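Side-chain contacts in diphosphomevalonate decarboxylase, putative (Trypanosoma brucei, PDB 2HKE), which probably catalyses the ATP-dependent decarboxylation of (R)-5-diphosphomevalonate to isopentenyl diphosphate, a precursor of sterols and other isoprenoids: residues L341-E344 with Y345-L348; A271-R274 with L275-Y279; T178-P181 with E182-V185; S218-V221 with P222-M225. The protein carries 1 engineered substitution. All blocks are in the same frame, centred on the assembly; numbering follows the deposited sequence.

Contact 1 of 4, residues L341-E344 with Y345-L348; sequences LPDE and YKKL
A 3-10 turn, begun at Asp-343 and Glu-344 in the loop between helix 330-338 and strand 358-363, folds Tyr-345 and Lys-346 back over the residues before them. Two i to i+3 backbone bonds set it up, Tyr-345 N to Pro-342 O at 3.0 Å and Lys-346 N to Asp-343 O at 3.1 Å. Pro-342 suits the first position, where the turn asks for a carbonyl acceptor and not for an N-H. Glu-344 runs side by side with its neighbour Tyr-345. Its chi1 of 48° sets CG between the backbone N and the carbonyl carbon, which brings CG over the ring in a CH-pi contact, 3.7 Å from the centroid. The extended chain then lays the carboxylate over the ring as well, their planes 20° apart. Pro-342 CB approaches Tyr-345 CD2 at 3.8 Å, and Leu-341 CD1 reaches the base of the same side chain at Tyr-345 CB. The extended methylenes of Lys-346 and the side chain of Leu-341 run in opposite directions, Lys-346 CG 3.9 Å from Leu-341 CD2, and NZ bonds weakly to a water that donates to Leu-341 O. Another water joins Asp-343 O to Lys-346 O. Beyond the turn, the ring of Tyr-345 stands edge-to-face with Tyr-279 of helix 267-283, while Leu-341 and Lys-346 lean on Glu-316 of helix 307-317.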
ATOM      1  N   LEU A 341     -16.331 -13.059  23.607  1.00 24.96           N
ATOM      2  CA  LEU A 341     -16.563 -13.682  22.294  1.00 24.61           C
ATOM      3  C   LEU A 341     -17.511 -14.855  22.447  1.00 24.25           C
ATOM      4  O   LEU A 341     -17.267 -15.733  23.261  1.00 24.78           O
ATOM      5  CB  LEU A 341     -15.271 -14.205  21.696  1.00 24.40           C
ATOM      6  CG  LEU A 341     -15.358 -14.789  20.281  1.00 25.46           C
ATOM      7  CD1 LEU A 341     -15.565 -13.664  19.381  1.00 24.96           C
ATOM      8  CD2 LEU A 341     -14.127 -15.591  19.881  1.00 24.97           C
ATOM      9  N   PRO A 342     -18.587 -14.864  21.692  1.00 24.86           N
ATOM     10  CA  PRO A 342     -19.478 -16.022  21.652  1.00 25.06           C
ATOM     11  C   PRO A 342     -18.783 -17.301  21.257  1.00 25.62           C
ATOM     12  O   PRO A 342     -17.912 -17.311  20.376  1.00 22.67           O
ATOM     13  CB  PRO A 342     -20.476 -15.657  20.581  1.00 25.05           C
ATOM     14  CG  PRO A 342     -20.481 -14.166  20.572  1.00 25.92           C
ATOM     15  CD  PRO A 342     -19.089 -13.753  20.874  1.00 25.58           C
ATOM     16  N   ASP A 343     -19.226 -18.413  21.858  1.00 26.11           N
ATOM     17  CA  ASP A 343     -18.586 -19.684  21.617  1.00 27.37           C
ATOM     18  C   ASP A 343     -18.635 -20.100  20.159  1.00 26.72           C
ATOM     19  O   ASP A 343     -17.745 -20.799  19.721  1.00 26.48           O
ATOM     20  CB  ASP A 343     -19.274 -20.773  22.468  1.00 29.52           C
ATOM     21  CG  ASP A 343     -18.312 -21.480  23.348  1.00 34.67           C
ATOM     22  OD1 ASP A 343     -17.341 -22.065  22.807  1.00 39.79           O
ATOM     23  OD2 ASP A 343     -18.504 -21.419  24.594  1.00 43.92           O
ATOM     24  N   GLU A 344     -19.676 -19.687  19.433  1.00 26.41           N
ATOM     25  CA  GLU A 344     -19.840 -19.974  18.005  1.00 27.67           C
ATOM     26  C   GLU A 344     -18.644 -19.514  17.161  1.00 27.22           C
ATOM     27  O   GLU A 344     -18.412 -20.064  16.086  1.00 26.67           O
ATOM     28  CB  GLU A 344     -21.091 -19.327  17.416  1.00 27.76           C
ATOM     29  CG  GLU A 344     -21.277 -17.866  17.775  1.00 30.65           C
ATOM     30  CD  GLU A 344     -22.544 -17.188  17.244  1.00 33.78           C
ATOM     31  OE1 GLU A 344     -23.185 -17.678  16.280  1.00 39.45           O
ATOM     32  OE2 GLU A 344     -22.884 -16.091  17.808  1.00 42.78           O
ATOM     33  N   TYR A 345     -17.871 -18.550  17.646  1.00 25.78           N
ATOM     34  CA  TYR A 345     -16.773 -18.008  16.829  1.00 26.48           C
ATOM     35  C   TYR A 345     -15.432 -18.546  17.263  1.00 26.57           C
ATOM     36  O   TYR A 345     -14.383 -18.004  16.876  1.00 26.70           O
ATOM     37  CB  TYR A 345     -16.796 -16.465  16.850  1.00 26.20           C
ATOM     38  CG  TYR A 345     -18.091 -15.904  16.415  1.00 25.37           C
ATOM     39  CD1 TYR A 345     -18.622 -16.211  15.164  1.00 24.41           C
ATOM     40  CD2 TYR A 345     -18.788 -15.012  17.195  1.00 25.87           C
ATOM     41  CE1 TYR A 345     -19.814 -15.691  14.740  1.00 25.63           C
ATOM     42  CE2 TYR A 345     -19.998 -14.493  16.765  1.00 25.44           C
ATOM     43  CZ  TYR A 345     -20.507 -14.849  15.539  1.00 26.35           C
ATOM     44  OH  TYR A 345     -21.720 -14.331  15.132  1.00 29.95           O
ATOM     45  N   LYS A 346     -15.435 -19.580  18.098  1.00 27.15           N
ATOM     46  CA  LYS A 346     -14.225 -20.227  18.504  1.00 28.93           C
ATOM     47  C   LYS A 346     -14.177 -21.494  17.650  1.00 29.60           C
ATOM     48  O   LYS A 346     -15.217 -22.029  17.220  1.00 32.43           O
ATOM     49  CB  LYS A 346     -14.237 -20.548  20.006  1.00 29.41           C
ATOM     50  CG  LYS A 346     -14.366 -19.348  20.902  1.00 30.95           C
ATOM     51  CD  LYS A 346     -14.622 -19.755  22.355  1.00 30.90           C
ATOM     52  CE  LYS A 346     -14.938 -18.524  23.219  1.00 33.02           C
ATOM     53  NZ  LYS A 346     -14.931 -18.879  24.654  1.00 32.81           N
ATOM     54  N   LYS A 347     -12.972 -21.954  17.393  1.00 30.00           N
ATOM     55  CA  LYS A 347     -12.727 -23.147  16.611  1.00 29.46           C
ATOM     56  C   LYS A 347     -13.476 -23.105  15.275  1.00 28.23           C
ATOM     57  O   LYS A 347     -14.241 -24.019  14.938  1.00 29.15           O
ATOM     58  CB  LYS A 347     -13.062 -24.409  17.452  1.00 32.16           C
ATOM     59  CG  LYS A 347     -12.126 -24.596  18.661  1.00 35.85           C
ATOM     60  CD  LYS A 347     -10.707 -25.103  18.237  1.00 40.77           C
ATOM     61  CE  LYS A 347      -9.658 -25.106  19.427  1.00 41.80           C
ATOM     62  NZ  LYS A 347      -9.552 -23.815  20.229  1.00 45.93           N
ATOM     63  N   LEU A 348     -13.231 -22.056  14.501  1.00 23.70           N
ATOM     64  CA  LEU A 348     -13.877 -21.923  13.201  1.00 24.62           C
ATOM     65  C   LEU A 348     -13.095 -22.656  12.117  1.00 24.06           C
ATOM     66  O   LEU A 348     -13.620 -22.925  11.068  1.00 24.82           O
ATOM     67  CB  LEU A 348     -14.033 -20.447  12.830  1.00 23.94           C
ATOM     68  CG  LEU A 348     -14.957 -19.617  13.724  1.00 26.19           C
ATOM     69  CD1 LEU A 348     -14.914 -18.150  13.326  1.00 31.05           C
ATOM     70  CD2 LEU A 348     -16.380 -20.151  13.671  1.00 29.44           C
TER
HETATM   71  O   HOH W   1     -16.165 -15.921  25.554  1.00 47.54           O
HETATM   72  O   HOH W   2     -17.063 -23.374  19.099  1.00 48.84           O

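Contact 2 of 4, residues A271-R274 with L275-Y279; sequences AMIR and LVKAY. With SO4 (sulfate ion), chain D.
Sulfate oxygen O3 is held by two nitrogens of Arg-274, NE at 3.2 Å and NH2 at 3.1 Å, and NE also reaches sulfate O4 at 3.0 Å. The ion, probably from the crystallisation liquor, thus sits beside the NE–NH2 side of the guanidinium, with O4 at the edge near its plane. A bend at chi3 (-47°) turns the group out toward it, and Asp-350 N gives the sulfate a further bond. Arginine fits this exposed face of helix 267-283, since it offers several N-H groups to one anion. In the backbone the regular i to i+4 bonds of an alpha-helix run from Leu-275 N to Ala-271 O through Ala-278 N to Arg-274 O. One turn apart, Ile-273 and Lys-277 lie side by side: the lysine is fully extended, and its CE meets Ile-273 CG2 at 3.7 Å, so the end of the lysine chain lies along one methyl of the isoleucine. The flexible Met-272 brings SD to 4.3 Å from Leu-275 CD2. These two residues face helix 307-317, at Leu-314 and Met-313 respectively, while Ile-273 and Val-276 rest on Tyr-290 of strand 288-291.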
ATOM      1  N   ALA A 271      -4.790 -20.062   6.055  1.00 19.57           N
ATOM      2  CA  ALA A 271      -5.654 -20.266   7.205  1.00 19.47           C
ATOM      3  C   ALA A 271      -6.466 -18.983   7.510  1.00 19.63           C
ATOM      4  O   ALA A 271      -7.609 -19.062   7.922  1.00 18.12           O
ATOM      5  CB  ALA A 271      -4.820 -20.626   8.399  1.00 19.83           C
ATOM      6  N   MET A 272      -5.845 -17.822   7.328  1.00 19.17           N
ATOM      7  CA  MET A 272      -6.554 -16.546   7.513  1.00 18.71           C
ATOM      8  C   MET A 272      -7.694 -16.420   6.538  1.00 19.05           C
ATOM      9  O   MET A 272      -8.776 -15.958   6.907  1.00 19.12           O
ATOM     10  CB  MET A 272      -5.587 -15.347   7.449  1.00 18.91           C
ATOM     11  CG  MET A 272      -4.859 -15.090   8.760  1.00 21.68           C
ATOM     12  SD  MET A 272      -5.861 -14.588  10.154  1.00 22.46           S
ATOM     13  CE  MET A 272      -6.360 -12.900   9.643  1.00 26.52           C
ATOM     14  N   ILE A 273      -7.497 -16.868   5.300  1.00 18.54           N
ATOM     15  CA  ILE A 273      -8.555 -16.819   4.323  1.00 18.85           C
ATOM     16  C   ILE A 273      -9.697 -17.722   4.811  1.00 19.22           C
ATOM     17  O   ILE A 273     -10.831 -17.306   4.837  1.00 19.56           O
ATOM     18  CB  ILE A 273      -8.063 -17.262   2.952  1.00 17.96           C
ATOM     19  CG1 ILE A 273      -7.105 -16.227   2.356  1.00 19.34           C
ATOM     20  CG2 ILE A 273      -9.247 -17.610   2.047  1.00 19.06           C
ATOM     21  CD1 ILE A 273      -6.436 -16.700   1.096  1.00 19.41           C
ATOM     22  N   ARG A 274      -9.373 -18.961   5.196  1.00 20.03           N
ATOM     23  CA  ARG A 274     -10.387 -19.878   5.686  1.00 20.00           C
ATOM     24  C   ARG A 274     -11.135 -19.326   6.887  1.00 19.43           C
ATOM     25  O   ARG A 274     -12.369 -19.504   6.971  1.00 19.69           O
ATOM     26  CB  ARG A 274      -9.776 -21.242   6.043  1.00 21.06           C
ATOM     27  CG  ARG A 274      -9.196 -21.919   4.857  1.00 23.07           C
ATOM     28  CD  ARG A 274      -9.116 -23.444   5.023  1.00 20.40           C
ATOM     29  NE  ARG A 274      -8.551 -23.838   6.304  1.00 23.02           N
ATOM     30  CZ  ARG A 274      -7.256 -23.866   6.578  1.00 23.51           C
ATOM     31  NH1 ARG A 274      -6.377 -23.530   5.659  1.00 24.51           N
ATOM     32  NH2 ARG A 274      -6.845 -24.261   7.779  1.00 25.69           N
ATOM     33  N   LEU A 275     -10.405 -18.673   7.797  1.00 19.44           N
ATOM     34  CA  LEU A 275     -10.992 -18.111   9.021  1.00 18.96           C
ATOM     35  C   LEU A 275     -11.975 -16.975   8.719  1.00 18.34           C
ATOM     36  O   LEU A 275     -13.111 -16.923   9.258  1.00 17.85           O
ATOM     37  CB  LEU A 275      -9.875 -17.613   9.928  1.00 19.23           C
ATOM     38  CG  LEU A 275     -10.269 -17.086  11.295  1.00 17.78           C
ATOM     39  CD1 LEU A 275     -11.261 -18.007  12.045  1.00 21.40           C
ATOM     40  CD2 LEU A 275      -9.018 -16.854  12.102  1.00 18.75           C
ATOM     41  N   VAL A 276     -11.572 -16.063   7.861  1.00 18.54           N
ATOM     42  CA  VAL A 276     -12.473 -14.974   7.507  1.00 18.30           C
ATOM     43  C   VAL A 276     -13.729 -15.555   6.889  1.00 18.72           C
ATOM     44  O   VAL A 276     -14.849 -15.140   7.226  1.00 18.63           O
ATOM     45  CB  VAL A 276     -11.797 -13.977   6.558  1.00 18.07           C
ATOM     46  CG1 VAL A 276     -12.801 -12.987   5.981  1.00 18.66           C
ATOM     47  CG2 VAL A 276     -10.628 -13.326   7.297  1.00 17.62           C
ATOM     48  N   LYS A 277     -13.563 -16.496   5.957  1.00 19.21           N
ATOM     49  CA  LYS A 277     -14.712 -17.116   5.311  1.00 20.37           C
ATOM     50  C   LYS A 277     -15.645 -17.801   6.301  1.00 20.40           C
ATOM     51  O   LYS A 277     -16.876 -17.667   6.222  1.00 19.41           O
ATOM     52  CB  LYS A 277     -14.244 -18.126   4.260  1.00 20.75           C
ATOM     53  CG  LYS A 277     -13.690 -17.452   3.020  1.00 21.98           C
ATOM     54  CD  LYS A 277     -13.202 -18.510   2.038  1.00 23.72           C
ATOM     55  CE  LYS A 277     -12.718 -17.875   0.755  1.00 28.97           C
ATOM     56  NZ  LYS A 277     -12.173 -18.939  -0.135  1.00 31.01           N
ATOM     57  N   ALA A 278     -15.055 -18.538   7.236  1.00 20.07           N
ATOM     58  CA  ALA A 278     -15.814 -19.284   8.245  1.00 20.53           C
ATOM     59  C   ALA A 278     -16.528 -18.340   9.202  1.00 20.53           C
ATOM     60  O   ALA A 278     -17.643 -18.598   9.624  1.00 18.65           O
ATOM     61  CB  ALA A 278     -14.894 -20.187   9.038  1.00 20.76           C
ATOM     62  N   TYR A 279     -15.891 -17.220   9.521  1.00 20.22           N
ATOM     63  CA  TYR A 279     -16.528 -16.194  10.354  1.00 19.81           C
ATOM     64  C   TYR A 279     -17.735 -15.600   9.662  1.00 18.65           C
ATOM     65  O   TYR A 279     -18.787 -15.493  10.240  1.00 19.84           O
ATOM     66  CB  TYR A 279     -15.524 -15.104  10.660  1.00 20.52           C
ATOM     67  CG  TYR A 279     -16.038 -14.000  11.543  1.00 19.69           C
ATOM     68  CD1 TYR A 279     -16.526 -14.283  12.812  1.00 19.90           C
ATOM     69  CD2 TYR A 279     -16.025 -12.685  11.119  1.00 21.74           C
ATOM     70  CE1 TYR A 279     -16.956 -13.285  13.626  1.00 22.02           C
ATOM     71  CE2 TYR A 279     -16.485 -11.659  11.938  1.00 22.44           C
ATOM     72  CZ  TYR A 279     -16.943 -11.976  13.187  1.00 21.52           C
ATOM     73  OH  TYR A 279     -17.412 -10.960  14.019  1.00 24.23           O
TER
HETATM   74  S   SO4 D 382     -10.688 -26.069   8.191  1.00 37.23           S
HETATM   75  O1  SO4 D 382     -10.460 -27.312   7.466  1.00 38.30           O
HETATM   76  O2  SO4 D 382     -11.681 -26.293   9.218  1.00 34.71           O
HETATM   77  O3  SO4 D 382      -9.409 -25.645   8.772  1.00 31.05           O
HETATM   78  O4  SO4 D 382     -11.140 -25.080   7.222  1.00 40.22           O

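Contact 3 of 4, residues T178-P181 with E182-V185; sequences THWP and EIQV
Trp-180 CB begins the contact 4.0 Å from Ile-183 CG2, and the indole then spreads beneath the isoleucine. CG meets the same methyl, Ile-183 CG2. CD1, at the pyrrole edge, meets Glu-182 OE1 at 3.3 Å; this oxygen lies in the ring plane, where the slightly positive ring hydrogens probably suit a carboxylate. CD2 faces both CB and CG2 of Ile-183. Farther out, CZ3 and CH2 lie under Ile-183 CD1, which sits 3.9 Å from the centroid of the six-membered ring and 10° off its normal, a CH-pi contact over the face. An isoleucine extended through both torsions is long enough to follow the indole from its pyrrole to its benzene part. The backbone brings these groups together through a type I beta turn from Trp-180 to Ile-183, closed by Ile-183 N to Trp-180 O at 3.2 Å, which leads the chain into strand 183-189, the middle strand of a five-stranded mixed sheet. Proline suits the second position of such a turn because its ring fixes phi near -65°. Phe-155, Phe-237 and Leu-303 press on both Trp-180 and Ile-183. On the polar side, the bend of Glu-182 at chi2 (88°) folds OE1 back over the turn, to 3.4 Å from Pro-181 CD, and a water donates to that oxygen. Another water bridges Pro-181 O and Gln-184 NE2, accepting from the amide at 2.9 Å.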
ATOM      1  N   THR A 178     -13.240  11.466   4.761  1.00 24.86           N
ATOM      2  CA  THR A 178     -14.485  11.736   5.449  1.00 24.44           C
ATOM      3  C   THR A 178     -15.695  10.993   4.908  1.00 24.13           C
ATOM      4  O   THR A 178     -16.748  10.990   5.543  1.00 24.97           O
ATOM      5  CB  THR A 178     -14.822  13.266   5.439  1.00 24.61           C
ATOM      6  OG1 THR A 178     -15.173  13.645   4.126  1.00 26.43           O
ATOM      7  CG2 THR A 178     -13.689  14.079   5.895  1.00 23.95           C
ATOM      8  N   HIS A 179     -15.581  10.341   3.751  1.00 23.10           N
ATOM      9  CA  HIS A 179     -16.743   9.772   3.090  1.00 23.84           C
ATOM     10  C   HIS A 179     -17.313   8.599   3.890  1.00 22.59           C
ATOM     11  O   HIS A 179     -18.502   8.516   4.110  1.00 22.15           O
ATOM     12  CB  HIS A 179     -16.424   9.372   1.643  1.00 23.42           C
ATOM     13  CG  HIS A 179     -17.554   8.684   0.946  1.00 23.98           C
ATOM     14  ND1 HIS A 179     -18.691   9.348   0.521  1.00 26.74           N
ATOM     15  CD2 HIS A 179     -17.726   7.382   0.605  1.00 27.14           C
ATOM     16  CE1 HIS A 179     -19.510   8.481  -0.053  1.00 30.79           C
ATOM     17  NE2 HIS A 179     -18.955   7.276   0.006  1.00 28.69           N
ATOM     18  N   TRP A 180     -16.462   7.697   4.346  1.00 22.51           N
ATOM     19  CA  TRP A 180     -16.909   6.443   4.958  1.00 22.46           C
ATOM     20  C   TRP A 180     -16.110   6.182   6.208  1.00 22.69           C
ATOM     21  O   TRP A 180     -15.253   5.291   6.227  1.00 23.43           O
ATOM     22  CB  TRP A 180     -16.713   5.297   3.941  1.00 22.56           C
ATOM     23  CG  TRP A 180     -17.494   4.021   4.179  1.00 22.36           C
ATOM     24  CD1 TRP A 180     -18.239   3.693   5.264  1.00 22.38           C
ATOM     25  CD2 TRP A 180     -17.504   2.870   3.330  1.00 22.37           C
ATOM     26  NE1 TRP A 180     -18.777   2.446   5.122  1.00 23.05           N
ATOM     27  CE2 TRP A 180     -18.340   1.915   3.938  1.00 23.02           C
ATOM     28  CE3 TRP A 180     -16.929   2.579   2.092  1.00 21.92           C
ATOM     29  CZ2 TRP A 180     -18.605   0.688   3.357  1.00 23.93           C
ATOM     30  CZ3 TRP A 180     -17.186   1.374   1.505  1.00 22.72           C
ATOM     31  CH2 TRP A 180     -18.033   0.445   2.116  1.00 22.16           C
ATOM     32  N   PRO A 181     -16.318   6.997   7.254  1.00 24.04           N
ATOM     33  CA  PRO A 181     -15.479   6.904   8.448  1.00 23.94           C
ATOM     34  C   PRO A 181     -15.618   5.582   9.202  1.00 23.23           C
ATOM     35  O   PRO A 181     -14.770   5.255  10.012  1.00 24.12           O
ATOM     36  CB  PRO A 181     -16.000   8.049   9.351  1.00 25.38           C
ATOM     37  CG  PRO A 181     -17.286   8.482   8.795  1.00 25.12           C
ATOM     38  CD  PRO A 181     -17.319   8.076   7.342  1.00 24.87           C
ATOM     39  N   GLU A 182     -16.701   4.843   8.952  1.00 22.36           N
ATOM     40  CA  GLU A 182     -16.890   3.553   9.592  1.00 21.69           C
ATOM     41  C   GLU A 182     -15.898   2.481   9.149  1.00 21.07           C
ATOM     42  O   GLU A 182     -15.574   1.574   9.910  1.00 20.06           O
ATOM     43  CB  GLU A 182     -18.276   3.035   9.367  1.00 22.98           C
ATOM     44  CG  GLU A 182     -19.322   3.902   9.961  1.00 26.30           C
ATOM     45  CD  GLU A 182     -19.828   5.039   9.035  1.00 32.61           C
ATOM     46  OE1 GLU A 182     -19.266   5.370   7.943  1.00 27.00           O
ATOM     47  OE2 GLU A 182     -20.853   5.627   9.446  1.00 38.33           O
ATOM     48  N   ILE A 183     -15.430   2.576   7.928  1.00 20.91           N
ATOM     49  CA  ILE A 183     -14.564   1.497   7.394  1.00 20.93           C
ATOM     50  C   ILE A 183     -13.178   1.597   8.020  1.00 20.90           C
ATOM     51  O   ILE A 183     -12.564   2.694   8.214  1.00 19.48           O
ATOM     52  CB  ILE A 183     -14.681   1.410   5.821  1.00 22.30           C
ATOM     53  CG1 ILE A 183     -14.205   0.018   5.301  1.00 24.39           C
ATOM     54  CG2 ILE A 183     -14.032   2.573   5.226  1.00 23.79           C
ATOM     55  CD1 ILE A 183     -14.627  -0.272   3.914  1.00 23.85           C
ATOM     56  N   GLN A 184     -12.670   0.434   8.425  1.00 19.97           N
ATOM     57  CA  GLN A 184     -11.401   0.356   9.123  1.00 19.44           C
ATOM     58  C   GLN A 184     -10.529  -0.638   8.421  1.00 19.80           C
ATOM     59  O   GLN A 184     -11.049  -1.550   7.783  1.00 18.17           O
ATOM     60  CB  GLN A 184     -11.599  -0.157  10.552  1.00 19.04           C
ATOM     61  CG  GLN A 184     -12.485   0.707  11.455  1.00 19.64           C
ATOM     62  CD  GLN A 184     -11.969   2.117  11.659  1.00 22.23           C
ATOM     63  OE1 GLN A 184     -10.886   2.315  12.166  1.00 22.47           O
ATOM     64  NE2 GLN A 184     -12.795   3.120  11.327  1.00 23.00           N
ATOM     65  N   VAL A 185      -9.219  -0.464   8.552  1.00 18.76           N
ATOM     66  CA  VAL A 185      -8.257  -1.376   7.926  1.00 19.23           C
ATOM     67  C   VAL A 185      -7.382  -1.994   9.006  1.00 20.68           C
ATOM     68  O   VAL A 185      -6.930  -1.288   9.934  1.00 20.46           O
ATOM     69  CB  VAL A 185      -7.328  -0.625   6.968  1.00 20.58           C
ATOM     70  CG1 VAL A 185      -6.325  -1.602   6.295  1.00 21.70           C
ATOM     71  CG2 VAL A 185      -8.145   0.138   5.926  1.00 17.93           C
TER
HETATM   72  O   HOH W   3     -20.672   7.093   6.452  1.00 44.71           O
HETATM   73  O   HOH W   4     -11.933   5.368   8.321  1.00 19.86           O
HETATM   74  O   HOH W   5     -12.462   5.982  11.737  1.00 45.89           O

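Contact 4 of 4, residues S218-V221 with P222-M225; sequences SETV and PERM
The guanidinium of Arg-224 carries Thr-220 CG2 over the centre of one face, 3.2 Å from CZ, while its NH1 makes salt bridges to Asp-250 and Glu-247 of helix 237-256. This is an i to i+4 pair on helix 213-234: the arginine chain, extended from CG to NE, lies alongside the threonine, whose methyl is turned anti to the backbone N and leaves its hydroxyl on the other branch. The carboxylates of Glu-219 and Glu-223, also one turn apart, are 23° from parallel, with their OE2 atoms 3.8 Å from each other; such like charges would be expected to raise the proton affinity of the pair. Pro-222 marks a kink. Lacking an N-H, it gives no bond to the preceding turn, which widens to a pi-type turn at 218-220, and its CD presses tightly on Val-221 CB at 3.4 Å. Regular bonding resumes with Glu-223 N to Glu-219 O at 3.2 Å. Buried Val-221 and Met-225 run side by side, CG1 to CG at 3.8 Å, and both touch Ile-17. One water mediates between the acids, donating to Glu-219 OE2 at 2.6 Å and to Glu-223 OE1 at 2.8 Å while accepting from Thr-220 OG1.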
ATOM      1  N   SER A 218      -8.723  -7.269 -19.772  1.00 23.33           N
ATOM      2  CA  SER A 218      -9.730  -6.857 -20.717  1.00 24.24           C
ATOM      3  C   SER A 218     -11.116  -6.714 -20.115  1.00 24.31           C
ATOM      4  O   SER A 218     -11.845  -5.788 -20.452  1.00 24.77           O
ATOM      5  CB  SER A 218      -9.794  -7.891 -21.845  1.00 24.73           C
ATOM      6  OG  SER A 218     -10.650  -7.392 -22.836  1.00 28.68           O
ATOM      7  N   GLU A 219     -11.505  -7.646 -19.257  1.00 23.37           N
ATOM      8  CA  GLU A 219     -12.865  -7.716 -18.755  1.00 22.60           C
ATOM      9  C   GLU A 219     -12.967  -7.461 -17.250  1.00 21.30           C
ATOM     10  O   GLU A 219     -13.804  -6.700 -16.834  1.00 21.82           O
ATOM     11  CB  GLU A 219     -13.438  -9.100 -19.095  1.00 22.91           C
ATOM     12  CG  GLU A 219     -14.835  -9.377 -18.549  1.00 24.98           C
ATOM     13  CD  GLU A 219     -15.354 -10.771 -18.872  1.00 24.41           C
ATOM     14  OE1 GLU A 219     -15.929 -10.974 -19.965  1.00 25.48           O
ATOM     15  OE2 GLU A 219     -15.233 -11.605 -17.988  1.00 26.96           O
ATOM     16  N   THR A 220     -12.137  -8.101 -16.450  1.00 19.89           N
ATOM     17  CA  THR A 220     -12.456  -8.252 -15.028  1.00 20.55           C
ATOM     18  C   THR A 220     -12.196  -6.936 -14.303  1.00 19.72           C
ATOM     19  O   THR A 220     -13.014  -6.457 -13.545  1.00 21.63           O
ATOM     20  CB  THR A 220     -11.645  -9.368 -14.380  1.00 20.31           C
ATOM     21  OG1 THR A 220     -11.828 -10.594 -15.130  1.00 23.01           O
ATOM     22  CG2 THR A 220     -12.081  -9.615 -12.931  1.00 21.70           C
ATOM     23  N   VAL A 221     -11.019  -6.373 -14.509  1.00 19.51           N
ATOM     24  CA  VAL A 221     -10.710  -5.116 -13.747  1.00 19.83           C
ATOM     25  C   VAL A 221     -11.701  -4.034 -14.114  1.00 20.51           C
ATOM     26  O   VAL A 221     -12.254  -3.395 -13.225  1.00 19.63           O
ATOM     27  CB  VAL A 221      -9.270  -4.682 -13.882  1.00 19.57           C
ATOM     28  CG1 VAL A 221      -9.054  -3.247 -13.284  1.00 19.98           C
ATOM     29  CG2 VAL A 221      -8.354  -5.709 -13.180  1.00 19.14           C
ATOM     30  N   PRO A 222     -11.935  -3.780 -15.419  1.00 21.19           N
ATOM     31  CA  PRO A 222     -12.979  -2.813 -15.722  1.00 21.90           C
ATOM     32  C   PRO A 222     -14.349  -3.045 -15.038  1.00 22.63           C
ATOM     33  O   PRO A 222     -14.953  -2.066 -14.537  1.00 24.27           O
ATOM     34  CB  PRO A 222     -13.076  -2.890 -17.252  1.00 22.98           C
ATOM     35  CG  PRO A 222     -11.734  -3.236 -17.691  1.00 23.41           C
ATOM     36  CD  PRO A 222     -11.218  -4.196 -16.635  1.00 22.53           C
ATOM     37  N   GLU A 223     -14.799  -4.291 -14.980  1.00 23.12           N
ATOM     38  CA  GLU A 223     -16.043  -4.686 -14.291  1.00 23.76           C
ATOM     39  C   GLU A 223     -15.924  -4.299 -12.798  1.00 23.29           C
ATOM     40  O   GLU A 223     -16.818  -3.644 -12.232  1.00 23.88           O
ATOM     41  CB  GLU A 223     -16.284  -6.200 -14.298  1.00 25.64           C
ATOM     42  CG  GLU A 223     -16.740  -6.897 -15.601  1.00 27.77           C
ATOM     43  CD  GLU A 223     -16.726  -8.449 -15.533  1.00 28.04           C
ATOM     44  OE1 GLU A 223     -15.972  -9.074 -14.702  1.00 33.33           O
ATOM     45  OE2 GLU A 223     -17.514  -9.029 -16.335  1.00 34.97           O
ATOM     46  N   ARG A 224     -14.823  -4.695 -12.166  1.00 21.02           N
ATOM     47  CA  ARG A 224     -14.713  -4.521 -10.713  1.00 21.07           C
ATOM     48  C   ARG A 224     -14.481  -3.068 -10.303  1.00 20.46           C
ATOM     49  O   ARG A 224     -14.956  -2.641  -9.239  1.00 21.16           O
ATOM     50  CB  ARG A 224     -13.621  -5.422 -10.136  1.00 20.17           C
ATOM     51  CG  ARG A 224     -13.962  -6.860 -10.319  1.00 21.53           C
ATOM     52  CD  ARG A 224     -12.957  -7.793  -9.666  1.00 22.59           C
ATOM     53  NE  ARG A 224     -13.411  -9.175  -9.917  1.00 19.67           N
ATOM     54  CZ  ARG A 224     -12.652 -10.238  -9.804  1.00 23.36           C
ATOM     55  NH1 ARG A 224     -11.400 -10.139  -9.438  1.00 20.92           N
ATOM     56  NH2 ARG A 224     -13.169 -11.422 -10.066  1.00 22.98           N
ATOM     57  N   MET A 225     -13.808  -2.295 -11.149  1.00 20.05           N
ATOM     58  CA  MET A 225     -13.674  -0.837 -10.921  1.00 21.06           C
ATOM     59  C   MET A 225     -15.060  -0.173 -10.864  1.00 21.02           C
ATOM     60  O   MET A 225     -15.312   0.658 -10.003  1.00 20.70           O
ATOM     61  CB  MET A 225     -12.835  -0.159 -12.003  1.00 20.58           C
ATOM     62  CG  MET A 225     -11.328  -0.538 -11.964  1.00 19.52           C
ATOM     63  SD  MET A 225     -10.491   0.059 -10.451  1.00 23.70           S
ATOM     64  CE  MET A 225     -10.823   1.829 -10.578  1.00 25.61           C
TER
HETATM   65  O   HOH W   6     -14.435 -11.307 -15.516  1.00 26.44           O

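From the N terminus the order is contact 3, contact 4, contact 2, contact 1. Each is local and closes before the next opens, so none nests or crosses. Contact 3 closes the turn at the end of the loop from strand 170-175 to strand 183-189, which runs from the larger sheet to the five-stranded one. Contact 4 lies within helix 213-234 and contact 2 within helix 267-283, neither closing a loop; contact 1 tightens a turn in the loop before strand 358-363. Contacts 1 and 2 touch, with Leu-348 CB 3.8 Å from Leu-275 CD1, tying that loop to helix 267-283. Contacts 3 and 4 touch no other contact; their nearest atoms are about 12 Å apart.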